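Local coordinates for protein biliverdin reductase (Synechocystis sp., PDB 5B3V) that probably reduces biliverdin to bilirubin, using NADPH as the electron donor, at residues A[75-80]-A[100-105]; A[13-18]-A[37-42]. All coordinates share one frame; numbering follows the deposited sequence.

Contact 1 (A[75-80]-A[100-105]). With NAP (NADP nicotinamide-adenine-dinucleotide phosphate), chain E.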
# COMPACT_ATOMS: atom_id res chain seq x y z
N ILE A 75 -22.68 5.16 -10.70
CA ILE A 75 -21.55 5.40 -9.82
C ILE A 75 -20.57 6.33 -10.53
O ILE A 75 -20.41 6.28 -11.75
CB ILE A 75 -20.84 4.10 -9.37
CG1 ILE A 75 -19.93 3.55 -10.47
CG2 ILE A 75 -21.86 3.05 -8.96
CD1 ILE A 75 -19.26 2.25 -10.10
N ASP A 76 -19.94 7.21 -9.75
CA ASP A 76 -18.95 8.13 -10.27
C ASP A 76 -17.52 7.73 -9.94
O ASP A 76 -16.60 8.21 -10.60
CB ASP A 76 -19.18 9.55 -9.72
CG ASP A 76 -20.64 9.93 -9.71
OD1 ASP A 76 -21.21 10.14 -10.80
OD2 ASP A 76 -21.21 10.04 -8.60
N LEU A 77 -17.32 6.85 -8.96
CA LEU A 77 -15.99 6.52 -8.49
C LEU A 77 -15.93 5.04 -8.13
O LEU A 77 -16.82 4.53 -7.43
CB LEU A 77 -15.61 7.38 -7.27
CG LEU A 77 -14.20 7.28 -6.70
CD1 LEU A 77 -13.71 8.65 -6.24
CD2 LEU A 77 -14.14 6.30 -5.53
N VAL A 78 -14.89 4.36 -8.59
CA VAL A 78 -14.64 2.96 -8.26
C VAL A 78 -13.55 2.92 -7.20
O VAL A 78 -12.50 3.54 -7.36
CB VAL A 78 -14.24 2.15 -9.50
CG1 VAL A 78 -13.78 0.76 -9.10
CG2 VAL A 78 -15.39 2.07 -10.49
N LEU A 79 -13.81 2.19 -6.12
CA LEU A 79 -12.81 1.97 -5.08
C LEU A 79 -12.36 0.52 -5.14
O LEU A 79 -13.15 -0.39 -4.90
CB LEU A 79 -13.35 2.30 -3.69
CG LEU A 79 -12.25 2.23 -2.64
CD1 LEU A 79 -12.20 3.53 -1.85
CD2 LEU A 79 -12.42 1.03 -1.72
N ILE A 80 -11.08 0.32 -5.44
CA ILE A 80 -10.52 -1.00 -5.68
C ILE A 80 -9.76 -1.41 -4.42
O ILE A 80 -8.66 -0.92 -4.16
CB ILE A 80 -9.63 -1.01 -6.92
CG1 ILE A 80 -10.47 -0.69 -8.15
CG2 ILE A 80 -8.94 -2.35 -7.08
CD1 ILE A 80 -9.67 -0.33 -9.37
N HIS A 100 -13.74 7.86 -11.70
CA HIS A 100 -12.60 8.11 -10.83
C HIS A 100 -12.20 6.80 -10.15
O HIS A 100 -13.06 6.00 -9.77
CB HIS A 100 -12.93 9.17 -9.78
CG HIS A 100 -13.43 10.46 -10.35
ND1 HIS A 100 -12.60 11.40 -10.93
CD2 HIS A 100 -14.68 10.97 -10.43
CE1 HIS A 100 -13.32 12.43 -11.33
NE2 HIS A 100 -14.58 12.20 -11.04
N VAL A 101 -10.90 6.57 -10.01
CA VAL A 101 -10.40 5.31 -9.48
C VAL A 101 -9.52 5.59 -8.28
O VAL A 101 -8.47 6.24 -8.41
CB VAL A 101 -9.64 4.50 -10.54
CG1 VAL A 101 -9.05 3.24 -9.92
CG2 VAL A 101 -10.55 4.13 -11.70
N VAL A 102 -9.93 5.10 -7.11
CA VAL A 102 -9.10 5.05 -5.91
C VAL A 102 -8.68 3.61 -5.69
O VAL A 102 -9.52 2.70 -5.70
CB VAL A 102 -9.84 5.60 -4.68
CG1 VAL A 102 -9.14 5.17 -3.40
CG2 VAL A 102 -9.95 7.11 -4.75
N LEU A 103 -7.38 3.39 -5.49
CA LEU A 103 -6.84 2.06 -5.28
C LEU A 103 -6.11 1.99 -3.95
O LEU A 103 -5.45 2.94 -3.54
CB LEU A 103 -5.88 1.64 -6.40
CG LEU A 103 -6.41 1.30 -7.79
CD1 LEU A 103 -5.74 2.17 -8.83
CD2 LEU A 103 -6.17 -0.17 -8.09
N GLU A 104 -6.25 0.85 -3.28
CA GLU A 104 -5.32 0.45 -2.25
C GLU A 104 -4.07 -0.10 -2.93
O GLU A 104 -4.16 -0.80 -3.94
CB GLU A 104 -5.94 -0.62 -1.35
CG GLU A 104 -6.54 -0.10 -0.05
CD GLU A 104 -7.65 0.90 -0.25
OE1 GLU A 104 -8.77 0.49 -0.64
OE2 GLU A 104 -7.42 2.11 -0.03
N TYR A 105 -2.90 0.24 -2.40
CA TYR A 105 -1.65 -0.17 -3.06
C TYR A 105 -1.54 -1.69 -3.10
O TYR A 105 -2.07 -2.37 -2.22
CB TYR A 105 -0.43 0.47 -2.37
CG TYR A 105 -0.11 -0.01 -0.97
CD1 TYR A 105 0.46 -1.26 -0.75
CD2 TYR A 105 -0.31 0.81 0.13
CE1 TYR A 105 0.78 -1.69 0.53
CE2 TYR A 105 0.00 0.39 1.41
CZ TYR A 105 0.54 -0.86 1.60
OH TYR A 105 0.86 -1.28 2.87
PA NAP E . -8.79 -8.85 2.66
O1A NAP E . -9.34 -8.39 3.95
O2A NAP E . -8.39 -10.26 2.50
O5B NAP E . -9.90 -8.52 1.53
C5B NAP E . -9.90 -8.99 0.18
C4B NAP E . -11.33 -9.01 -0.44
O4B NAP E . -10.67 -10.15 -1.10
C3B NAP E . -12.61 -9.85 -0.18
O3B NAP E . -13.64 -9.47 -1.10
C2B NAP E . -12.00 -11.17 -0.51
O2B NAP E . -12.89 -12.32 -0.63
C1B NAP E . -11.63 -10.73 -1.93
N9A NAP E . -10.97 -11.86 -2.60
C8A NAP E . -10.24 -12.78 -1.98
N7A NAP E . -9.84 -13.66 -2.89
C5A NAP E . -10.34 -13.29 -4.07
C6A NAP E . -10.22 -13.84 -5.28
N6A NAP E . -9.49 -14.95 -5.35
N1A NAP E . -10.81 -13.31 -6.37
C2A NAP E . -11.56 -12.14 -6.21
N3A NAP E . -11.67 -11.59 -4.93
C4A NAP E . -11.07 -12.19 -3.88
O3 NAP E . -7.47 -7.96 2.33
PN NAP E . -7.19 -6.38 2.53
O1N NAP E . -6.03 -6.24 3.44
O2N NAP E . -8.47 -5.71 2.84
O5D NAP E . -6.71 -5.91 1.06
C5D NAP E . -7.39 -5.23 0.01
C4D NAP E . -6.30 -4.73 -0.99
O4D NAP E . -5.85 -4.08 0.28
C3D NAP E . -4.83 -5.11 -1.30
O3D NAP E . -4.31 -4.23 -2.29
C2D NAP E . -4.22 -4.82 0.02
O2D NAP E . -2.79 -4.89 -0.06
C1D NAP E . -4.64 -3.39 0.00
N1N NAP E . -4.19 -2.74 1.25
C2N NAP E . -4.67 -3.21 2.47
C3N NAP E . -4.26 -2.62 3.65
C7N NAP E . -4.76 -3.07 4.86
O7N NAP E . -5.48 -4.07 4.92
N7N NAP E . -4.37 -2.39 5.92
C4N NAP E . -3.38 -1.54 3.63
C5N NAP E . -2.89 -1.07 2.42
C6N NAP E . -3.29 -1.66 1.23
P2B NAP E . -13.74 -13.05 0.51
O1X NAP E . -13.56 -14.46 0.14
O2X NAP E . -13.11 -12.62 1.77
O3X NAP E . -15.10 -12.52 0.29
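His-100 opens the pairing by giving its amide to the carbonyl O of Asp-76, which lies 3.1 Å from His-100 N, and by returning its own O to Val-78 N. Its CB packs on Leu-77 CD1 at 3.7 Å, the two side chains crossing at about a right angle, while the imidazole sits obliquely by Asp-76 O, its CD2 nearest, and ND1 accepts the N-H of Leu-127. Val-101, on the other face of the sheet, sets CG1 against CD1 of Ile-80, 3.7 Å away. Val-102 N bonds to Val-78 O, and Val-102 O receives Ile-80 N almost straight (173° at the hydrogen). Its CG1, anti to the backbone N (chi1 163°), meets CD1 of Leu-79 at 3.8 Å. Leu-103 lies side by side with Ile-80, CD2 resting 3.7 Å from Ile-80 CG2 and equally close to its CD1. Glu-104 closes the ladder with its N on Ile-80 O (3.1 Å); the side chain folds back at chi2 (61°), bringing OE1 near Leu-79 CD2, while OE2 forms a salt bridge to Arg-28 and CB abuts the nicotinamide ribose. Past the ladder, the C5N-C6N edge of the nicotinamide stands over one face of the Tyr-105 ring, C6N 3.8 Å above its centre, and the phenol OH bonds to Ser-187 and biliverdin. Tyr-105 O lies 2.9 Å from NAP O3D, a hydrogen bond whose proton may have another acceptor. A leucine in place of Tyr-105 would probably leave the C5N-C6N edge without its aromatic partner and the biliverdin without this hydroxyl. In this Rossmann-type parallel pair, a backbone ladder flanked mostly by apolar side chains thus gives way, at the carboxyl end and just past it, to groups that meet the cofactor.

Contact 2 (A[13-18]-A[37-42])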
# COMPACT_ATOMS: atom_id res chain seq x y z
N PRO A 13 -23.57 14.20 -4.46
CA PRO A 13 -22.62 13.33 -3.74
C PRO A 13 -21.90 12.33 -4.63
O PRO A 13 -22.50 11.73 -5.52
CB PRO A 13 -23.51 12.61 -2.73
CG PRO A 13 -24.83 12.52 -3.42
CD PRO A 13 -24.96 13.79 -4.22
N VAL A 14 -20.59 12.17 -4.39
CA VAL A 14 -19.78 11.22 -5.13
C VAL A 14 -20.33 9.82 -4.89
O VAL A 14 -20.26 9.30 -3.77
CB VAL A 14 -18.29 11.32 -4.73
CG1 VAL A 14 -17.44 10.42 -5.62
CG2 VAL A 14 -17.82 12.76 -4.79
N ARG A 15 -20.89 9.22 -5.93
CA ARG A 15 -21.49 7.90 -5.84
C ARG A 15 -20.42 6.84 -6.04
O ARG A 15 -19.75 6.82 -7.08
CB ARG A 15 -22.61 7.76 -6.87
CG ARG A 15 -23.78 8.70 -6.60
CD ARG A 15 -24.77 8.72 -7.75
NE ARG A 15 -24.13 9.09 -9.01
CZ ARG A 15 -24.75 9.06 -10.19
NH1 ARG A 15 -26.02 8.69 -10.26
NH2 ARG A 15 -24.11 9.42 -11.29
N VAL A 16 -20.26 5.97 -5.05
CA VAL A 16 -19.11 5.07 -4.96
C VAL A 16 -19.58 3.63 -5.12
O VAL A 16 -20.57 3.21 -4.50
CB VAL A 16 -18.37 5.25 -3.62
CG1 VAL A 16 -17.22 4.26 -3.52
CG2 VAL A 16 -17.87 6.68 -3.47
N GLY A 17 -18.86 2.87 -5.94
CA GLY A 17 -18.93 1.42 -5.93
C GLY A 17 -17.61 0.88 -5.40
O GLY A 17 -16.54 1.35 -5.78
N ILE A 18 -17.71 -0.09 -4.50
CA ILE A 18 -16.55 -0.64 -3.81
C ILE A 18 -16.27 -2.04 -4.35
O ILE A 18 -17.19 -2.86 -4.46
CB ILE A 18 -16.77 -0.68 -2.28
CG1 ILE A 18 -16.57 0.72 -1.68
CG2 ILE A 18 -15.85 -1.69 -1.62
CD1 ILE A 18 -16.71 0.77 -0.17
N ARG A 37 -20.61 14.09 1.69
CA ARG A 37 -20.28 14.31 0.29
C ARG A 37 -20.29 13.05 -0.56
O ARG A 37 -20.08 13.14 -1.77
CB ARG A 37 -18.89 14.96 0.18
CG ARG A 37 -18.80 16.36 0.75
CD ARG A 37 -17.37 16.67 1.15
NE ARG A 37 -16.87 15.70 2.13
CZ ARG A 37 -15.63 15.69 2.59
NH1 ARG A 37 -14.75 16.58 2.16
NH2 ARG A 37 -15.26 14.78 3.49
N SER A 38 -20.53 11.88 0.03
CA SER A 38 -20.38 10.64 -0.73
C SER A 38 -21.50 9.66 -0.40
O SER A 38 -22.07 9.68 0.70
CB SER A 38 -19.03 9.99 -0.45
OG SER A 38 -18.85 9.80 0.95
N GLN A 39 -21.78 8.79 -1.36
CA GLN A 39 -22.91 7.87 -1.32
C GLN A 39 -22.44 6.50 -1.80
O GLN A 39 -22.07 6.35 -2.97
CB GLN A 39 -24.05 8.41 -2.20
CG GLN A 39 -25.26 7.51 -2.35
CD GLN A 39 -26.31 8.11 -3.27
OE1 GLN A 39 -26.44 9.33 -3.36
NE2 GLN A 39 -27.06 7.26 -3.96
N LEU A 40 -22.45 5.51 -0.91
CA LEU A 40 -22.07 4.16 -1.29
C LEU A 40 -23.23 3.52 -2.05
O LEU A 40 -24.32 3.36 -1.50
CB LEU A 40 -21.69 3.31 -0.08
CG LEU A 40 -21.25 1.89 -0.44
CD1 LEU A 40 -20.17 1.93 -1.52
CD2 LEU A 40 -20.76 1.12 0.77
N VAL A 41 -22.98 3.16 -3.30
CA VAL A 41 -24.04 2.73 -4.21
C VAL A 41 -24.03 1.22 -4.40
O VAL A 41 -25.06 0.56 -4.23
CB VAL A 41 -23.91 3.47 -5.56
CG1 VAL A 41 -24.93 2.95 -6.54
CG2 VAL A 41 -24.07 4.95 -5.34
N SER A 42 -22.88 0.65 -4.76
CA SER A 42 -22.79 -0.77 -5.06
C SER A 42 -21.48 -1.33 -4.51
O SER A 42 -20.64 -0.59 -3.98
CB SER A 42 -22.90 -1.02 -6.57
OG SER A 42 -21.93 -0.28 -7.29
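Leu-40 CD1 lies beside Val-16 O and 3.8 Å from Ile-18 CG1; its CG lies anti to the backbone N (chi1 -178°), and the leucine crosses Ile-18 at about a right angle. Val-14, Val-16, Ser-38 and Leu-40 make up the packed, buried face of the parallel pair, with Ile-18 beside Leu-40. Between Val-16 and Gly-17 the register slips by one residue in a beta bulge: Val-16 O takes the amide of Val-41 at 2.7 Å and only a weak second bond from Ser-42 N. Beyond the slip, Ser-42 pairs with Gly-17, where a CB would probably come too close to Ser-42 OG. The ladder resumes with Ile-18 N on Ser-42 O. The two short strand segments run at 40° to each other. The start of the pair is looser and partly open to solvent. Pro-13 and Gln-39 run side by side, with Pro-13 CG 3.6 Å from Gln-39 OE1. Next to them, Arg-15 meets Val-41 through its aliphatic base, CB to Val-41 CG2 at 3.5 Å, before its chain bends at chi3 and carries the guanidinium off to a salt bridge with Asp-76. At the end of the pair, Arg-37 gives its backbone O to Val-14 N while its charged end pairs with Asp-35 and Asp-296. Helix 23-34, the connection of this right-handed beta-alpha-beta crossover, covers the packed face through Phe-32 on Val-16 and Ala-29 on Leu-40; helix 286-300 touches Val-14, Arg-37 and Ser-38 through Leu-295, and strand 77-80 borders Val-14 and Ile-18 on the far edge of strand 14-19.

In the fold
Contact 2 comes first along the chain and closes before contact 1 opens, and their centres lie about 10 Å apart. Both belong to the six-stranded parallel sheet of the Rossmann-type NADP-binding domain, where strands 38-44, 14-19, 77-80 and 100-104 stand in that order. Strands 14-19 and 77-80 are neighbours, so the two pairs join directly: Leu-79 N lies 2.9 Å from Gly-17 O, and Gly-17 N 3.0 Å from Leu-77 O, both probable hydrogen bonds. Each contact closes its own beta-alpha-beta unit, through helix 23-34 or helix 87-96. Together they form the middle of the sheet, at whose carboxyl ends NADP is held by the turn after strand 14-19 and by Tyr-105.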